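Local coordinates for CBS domain-containing protein (Pyrococcus horikoshii, PDB 2YZI), which is of unknown function but, as a tandem CBS-domain protein, may bind adenosyl-containing ligands, as many CBS-domain proteins do, at residues V38-V43 and I103-I108; G52-S57 and I72-I77. All blocks are in the same frame, centred on the assembly; numbering follows the deposited sequence.

Contact 1 (V38-V43 and I103-I108); sequences VGSLVV and IKHILI
The imidazole of H105 packs against G39 and S40, with S40 CB set over one of its faces. S40 CB stands 4.0 Å from the centroid of the H105 ring and 18° off its normal, shifted toward the rim, in a CH-pi contact. S40 OG also lies near the ring, 3.5 Å from H105 CD2. The hydroxyl is placed there by a chi1 of 62°, with OG between the backbone N and the carbonyl carbon. At the far end of the ring G39 C lies oblique to it, 3.4 Å from H105 NE2. This is the close part of the contact. Toward V42 and L107 the strands spread, from 7.3 Å between the CA atoms of S40 and H105 to 9.3 Å between those of V42 and L107. Here the methyl V42 CG1 meets both leucine methyls, with L107 CD2 at 4.0 Å. F53 packs on S40 and V42, I117 on S40 and H105, and I114 on L107. On the solvent side, K104 packs on S121 of the second subunit. With an alanine at H105, S40 CB would probably lose its ring partner and a gap would open beside G39. Equivalent strands of the two CBS motifs thus meet, as expected of the paired CBS fold known as a Bateman module.

Contact 2 (G52-S57 and I72-I77); sequences GFFTKS and IPVERI
F54 reaches from strand 50-55 to the turn at V74, and its ring makes the closest approach. In 72-77, I72 and P73 lead into the turn without touching 52-57. P73 O accepts a bond from R76 N at 2.8 Å, which helps close the short 3-10 turn 74-76. V74 makes the closest contact. Its CB lies 3.6 Å from F54 CE2, and V74 CG1 is 3.7 Å from F54 CZ. The two side chains cross at about a right angle, with V74 oblique to the ring. With F54 CG between the backbone N and the carbonyl carbon (chi1 72°), the ring is turned to V74. E75 points away from the strand, and R76 is exposed. I77 N then bonds to V74 O at 2.9 Å, so the turn is tied at its end too. The end of the I77 side chain leans in beside F54, and I77 O is 4.5 Å from F54 CB. That carbonyl is hydrogen-bonded to R62 of helix 56-64. A29, L41 and I59 also pack on F54, which places the ring in the core of the first CBS motif. The contact between the segments is apolar and buried, so it rests on shape and exclusion of water, while hydrogen bonds within 72-77 hold the turn.

Overall arrangement
Contacts 1 and 2 have centres 11 Å apart and share one sheet. Strand 40-44 of contact 1 pairs antiparallel with strand 50-55 of contact 2. Two probable hydrogen bonds link them directly, V43 N to G52 O at 2.9 Å and L41 N to F54 O at 3.0 Å. Along the chain contact 2 is nested inside the loop closed by contact 1. The centre of contact 1 is about 2 Å, and that of contact 2 about 12 Å, from the centre of the chain. Contact 1 joins the sheets of the two CBS motifs. Contact 2 packs the loop after helix 56-64 against the first sheet. Together they tie the first hairpin to the second motif and to the loop that leads toward strand 84-86.

Contact 1 (V38-V43 and I103-I108)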
loop_
_atom_site.group_PDB
_atom_site.type_symbol
_atom_site.label_atom_id
_atom_site.label_comp_id
_atom_site.label_asym_id
_atom_site.label_seq_id
_atom_site.Cartn_x
_atom_site.Cartn_y
_atom_site.Cartn_z
ATOM N N VAL B 38 4.108 5.967 -6.038
ATOM C CA VAL B 38 2.899 5.240 -6.424
ATOM C C VAL B 38 3.083 3.740 -6.223
ATOM O O VAL B 38 4.186 3.211 -6.383
ATOM C CB VAL B 38 2.503 5.527 -7.887
ATOM C CG1 VAL B 38 2.107 6.986 -8.031
ATOM C CG2 VAL B 38 3.645 5.183 -8.823
ATOM N N GLY B 39 1.999 3.060 -5.855
ATOM C CA GLY B 39 2.074 1.632 -5.612
ATOM C C GLY B 39 1.802 0.761 -6.823
ATOM O O GLY B 39 1.920 -0.464 -6.754
ATOM N N SER B 40 1.459 1.387 -7.941
ATOM C CA SER B 40 1.144 0.641 -9.145
ATOM C C SER B 40 1.518 1.380 -10.412
ATOM O O SER B 40 1.859 2.556 -10.389
ATOM C CB SER B 40 -0.358 0.302 -9.180
ATOM O OG SER B 40 -1.158 1.472 -9.205
ATOM N N LEU B 41 1.439 0.663 -11.521
ATOM C CA LEU B 41 1.754 1.205 -12.828
ATOM C C LEU B 41 0.932 0.480 -13.885
ATOM O O LEU B 41 0.661 -0.713 -13.759
ATOM C CB LEU B 41 3.241 1.000 -13.140
ATOM C CG LEU B 41 4.314 1.744 -12.335
ATOM C CD1 LEU B 41 5.682 1.216 -12.724
ATOM C CD2 LEU B 41 4.231 3.245 -12.610
ATOM N N VAL B 42 0.518 1.218 -14.911
ATOM C CA VAL B 42 -0.192 0.627 -16.033
ATOM C C VAL B 42 0.899 0.486 -17.081
ATOM O O VAL B 42 1.902 1.195 -17.029
ATOM C CB VAL B 42 -1.289 1.551 -16.595
ATOM C CG1 VAL B 42 -2.456 1.632 -15.625
ATOM C CG2 VAL B 42 -0.710 2.941 -16.862
ATOM N N VAL B 43 0.715 -0.427 -18.020
ATOM C CA VAL B 43 1.685 -0.645 -19.085
ATOM C C VAL B 43 1.023 -0.265 -20.403
ATOM O O VAL B 43 -0.076 -0.729 -20.705
ATOM C CB VAL B 43 2.117 -2.116 -19.142
ATOM C CG1 VAL B 43 3.214 -2.301 -20.202
ATOM C CG2 VAL B 43 2.593 -2.560 -17.762
ATOM N N ILE B 103 -7.831 -5.137 -3.315
ATOM C CA ILE B 103 -6.866 -4.288 -3.998
ATOM C C ILE B 103 -6.629 -2.962 -3.285
ATOM O O ILE B 103 -7.480 -2.484 -2.533
ATOM C CB ILE B 103 -7.290 -4.013 -5.452
ATOM C CG1 ILE B 103 -8.700 -3.424 -5.480
ATOM C CG2 ILE B 103 -7.213 -5.300 -6.269
ATOM C CD1 ILE B 103 -9.155 -3.021 -6.871
ATOM N N LYS B 104 -5.460 -2.378 -3.523
ATOM C CA LYS B 104 -5.085 -1.111 -2.904
ATOM C C LYS B 104 -5.171 0.032 -3.906
ATOM O O LYS B 104 -5.014 1.201 -3.545
ATOM C CB LYS B 104 -3.658 -1.192 -2.364
ATOM C CG LYS B 104 -3.460 -2.197 -1.252
ATOM C CD LYS B 104 -2.052 -2.099 -0.680
ATOM C CE LYS B 104 -1.915 -2.907 0.597
ATOM N NZ LYS B 104 -0.588 -2.687 1.238
ATOM N N HIS B 105 -5.405 -0.316 -5.167
ATOM C CA HIS B 105 -5.509 0.671 -6.236
ATOM C C HIS B 105 -6.594 0.213 -7.197
ATOM O O HIS B 105 -6.690 -0.970 -7.503
ATOM C CB HIS B 105 -4.186 0.784 -7.013
ATOM C CG HIS B 105 -2.978 0.361 -6.234
ATOM N ND1 HIS B 105 -2.788 -0.935 -5.801
ATOM C CD2 HIS B 105 -1.899 1.059 -5.811
ATOM C CE1 HIS B 105 -1.645 -1.013 -5.143
ATOM N NE2 HIS B 105 -1.086 0.183 -5.134
ATOM N N ILE B 106 -7.410 1.146 -7.672
ATOM C CA ILE B 106 -8.464 0.808 -8.624
ATOM C C ILE B 106 -8.538 1.874 -9.715
ATOM O O ILE B 106 -8.676 3.064 -9.431
ATOM C CB ILE B 106 -9.841 0.659 -7.917
ATOM C CG1 ILE B 106 -10.865 0.095 -8.899
ATOM C CG2 ILE B 106 -10.298 1.999 -7.348
ATOM C CD1 ILE B 106 -12.168 -0.356 -8.262
ATOM N N LEU B 107 -8.418 1.443 -10.969
ATOM C CA LEU B 107 -8.462 2.368 -12.100
ATOM C C LEU B 107 -9.859 2.952 -12.281
ATOM O O LEU B 107 -10.859 2.260 -12.091
ATOM C CB LEU B 107 -8.008 1.662 -13.386
ATOM C CG LEU B 107 -6.518 1.300 -13.448
ATOM C CD1 LEU B 107 -6.204 0.462 -14.666
ATOM C CD2 LEU B 107 -5.709 2.577 -13.472
ATOM N N ILE B 108 -9.929 4.233 -12.628
ATOM C CA ILE B 108 -11.211 4.880 -12.831
ATOM C C ILE B 108 -11.504 4.985 -14.320
ATOM O O ILE B 108 -10.647 5.341 -15.129
ATOM C CB ILE B 108 -11.253 6.277 -12.188
ATOM C CG1 ILE B 108 -10.835 6.190 -10.706
ATOM C CG2 ILE B 108 -12.660 6.853 -12.300
ATOM C CD1 ILE B 108 -11.682 5.249 -9.853
#

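Contact 2 (G52-S57 and I72-I77)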
loop_
_atom_site.group_PDB
_atom_site.type_symbol
_atom_site.label_atom_id
_atom_site.label_comp_id
_atom_site.label_asym_id
_atom_site.label_seq_id
_atom_site.Cartn_x
_atom_site.Cartn_y
_atom_site.Cartn_z
ATOM N N GLY B 52 -1.496 -3.544 -19.879
ATOM C CA GLY B 52 -1.293 -4.229 -18.621
ATOM C C GLY B 52 -1.363 -3.352 -17.391
ATOM O O GLY B 52 -1.576 -2.149 -17.481
ATOM N N PHE B 53 -1.152 -3.972 -16.236
ATOM C CA PHE B 53 -1.212 -3.285 -14.956
ATOM C C PHE B 53 -0.517 -4.160 -13.918
ATOM O O PHE B 53 -0.578 -5.398 -14.001
ATOM C CB PHE B 53 -2.679 -3.108 -14.552
ATOM C CG PHE B 53 -2.874 -2.464 -13.212
ATOM C CD1 PHE B 53 -2.864 -1.076 -13.082
ATOM C CD2 PHE B 53 -3.100 -3.247 -12.076
ATOM C CE1 PHE B 53 -3.081 -0.479 -11.846
ATOM C CE2 PHE B 53 -3.319 -2.658 -10.837
ATOM C CZ PHE B 53 -3.309 -1.270 -10.722
ATOM N N PHE B 54 0.138 -3.529 -12.946
ATOM C CA PHE B 54 0.813 -4.279 -11.893
ATOM C C PHE B 54 1.154 -3.418 -10.673
ATOM O O PHE B 54 1.344 -2.203 -10.766
ATOM C CB PHE B 54 2.069 -4.973 -12.445
ATOM C CG PHE B 54 3.206 -4.038 -12.754
ATOM C CD1 PHE B 54 4.063 -3.606 -11.743
ATOM C CD2 PHE B 54 3.435 -3.608 -14.065
ATOM C CE1 PHE B 54 5.138 -2.762 -12.035
ATOM C CE2 PHE B 54 4.507 -2.764 -14.369
ATOM C CZ PHE B 54 5.362 -2.339 -13.356
ATOM N N THR B 55 1.221 -4.074 -9.522
ATOM C CA THR B 55 1.509 -3.401 -8.261
ATOM C C THR B 55 2.862 -3.797 -7.707
ATOM O O THR B 55 3.583 -4.587 -8.306
ATOM C CB THR B 55 0.459 -3.753 -7.199
ATOM O OG1 THR B 55 0.569 -5.144 -6.874
ATOM C CG2 THR B 55 -0.939 -3.459 -7.712
ATOM N N LYS B 56 3.198 -3.225 -6.557
ATOM C CA LYS B 56 4.450 -3.528 -5.885
ATOM C C LYS B 56 4.325 -4.956 -5.368
ATOM O O LYS B 56 5.286 -5.728 -5.363
ATOM C CB LYS B 56 4.669 -2.556 -4.722
ATOM C CG LYS B 56 5.035 -1.134 -5.145
ATOM C CD LYS B 56 5.221 -0.219 -3.936
ATOM C CE LYS B 56 5.648 1.193 -4.348
ATOM N NZ LYS B 56 5.789 2.136 -3.191
ATOM N N SER B 57 3.112 -5.300 -4.955
ATOM C CA SER B 57 2.837 -6.623 -4.445
ATOM C C SER B 57 3.105 -7.669 -5.523
ATOM O O SER B 57 3.660 -8.729 -5.228
ATOM C CB SER B 57 1.389 -6.711 -3.972
ATOM O OG SER B 57 1.177 -7.894 -3.233
ATOM N N ILE B 72 14.185 -8.510 -15.689
ATOM C CA ILE B 72 13.128 -8.991 -16.572
ATOM C C ILE B 72 12.102 -7.900 -16.873
ATOM O O ILE B 72 11.800 -7.058 -16.025
ATOM C CB ILE B 72 12.371 -10.216 -15.992
ATOM C CG1 ILE B 72 11.568 -9.808 -14.753
ATOM C CG2 ILE B 72 13.355 -11.330 -15.672
ATOM C CD1 ILE B 72 10.599 -10.861 -14.274
ATOM N N PRO B 73 11.559 -7.894 -18.097
ATOM C CA PRO B 73 10.564 -6.885 -18.467
ATOM C C PRO B 73 9.257 -7.113 -17.713
ATOM O O PRO B 73 8.799 -8.247 -17.583
ATOM C CB PRO B 73 10.423 -7.091 -19.968
ATOM C CG PRO B 73 10.620 -8.577 -20.109
ATOM C CD PRO B 73 11.817 -8.815 -19.220
ATOM N N VAL B 74 8.673 -6.031 -17.207
ATOM C CA VAL B 74 7.420 -6.087 -16.454
ATOM C C VAL B 74 6.314 -6.836 -17.202
ATOM O O VAL B 74 5.324 -7.270 -16.616
ATOM C CB VAL B 74 6.927 -4.667 -16.137
ATOM C CG1 VAL B 74 8.012 -3.898 -15.422
ATOM C CG2 VAL B 74 6.538 -3.954 -17.406
ATOM N N GLU B 75 6.488 -6.977 -18.505
ATOM C CA GLU B 75 5.515 -7.672 -19.329
ATOM C C GLU B 75 5.329 -9.093 -18.802
ATOM O O GLU B 75 4.248 -9.678 -18.905
ATOM C CB GLU B 75 6.001 -7.703 -20.779
ATOM C CG GLU B 75 5.152 -8.537 -21.707
ATOM C CD GLU B 75 5.722 -8.615 -23.108
ATOM O OE1 GLU B 75 5.863 -7.559 -23.760
ATOM O OE2 GLU B 75 6.027 -9.735 -23.560
ATOM N N ARG B 76 6.390 -9.630 -18.211
ATOM C CA ARG B 76 6.380 -10.984 -17.680
ATOM C C ARG B 76 5.673 -11.169 -16.342
ATOM O O ARG B 76 5.446 -12.303 -15.922
ATOM C CB ARG B 76 7.818 -11.492 -17.564
ATOM C CG ARG B 76 8.501 -11.655 -18.899
ATOM C CD ARG B 76 9.891 -12.241 -18.758
ATOM N NE ARG B 76 9.902 -13.468 -17.965
ATOM C CZ ARG B 76 9.086 -14.502 -18.156
ATOM N NH1 ARG B 76 8.175 -14.465 -19.121
ATOM N NH2 ARG B 76 9.183 -15.576 -17.379
ATOM N N ILE B 77 5.323 -10.067 -15.680
ATOM C CA ILE B 77 4.660 -10.146 -14.386
ATOM C C ILE B 77 3.393 -9.319 -14.272
ATOM O O ILE B 77 2.750 -9.321 -13.224
ATOM C CB ILE B 77 5.586 -9.691 -13.245
ATOM C CG1 ILE B 77 5.987 -8.230 -13.446
ATOM C CG2 ILE B 77 6.787 -10.593 -13.173
ATOM C CD1 ILE B 77 6.579 -7.585 -12.217
#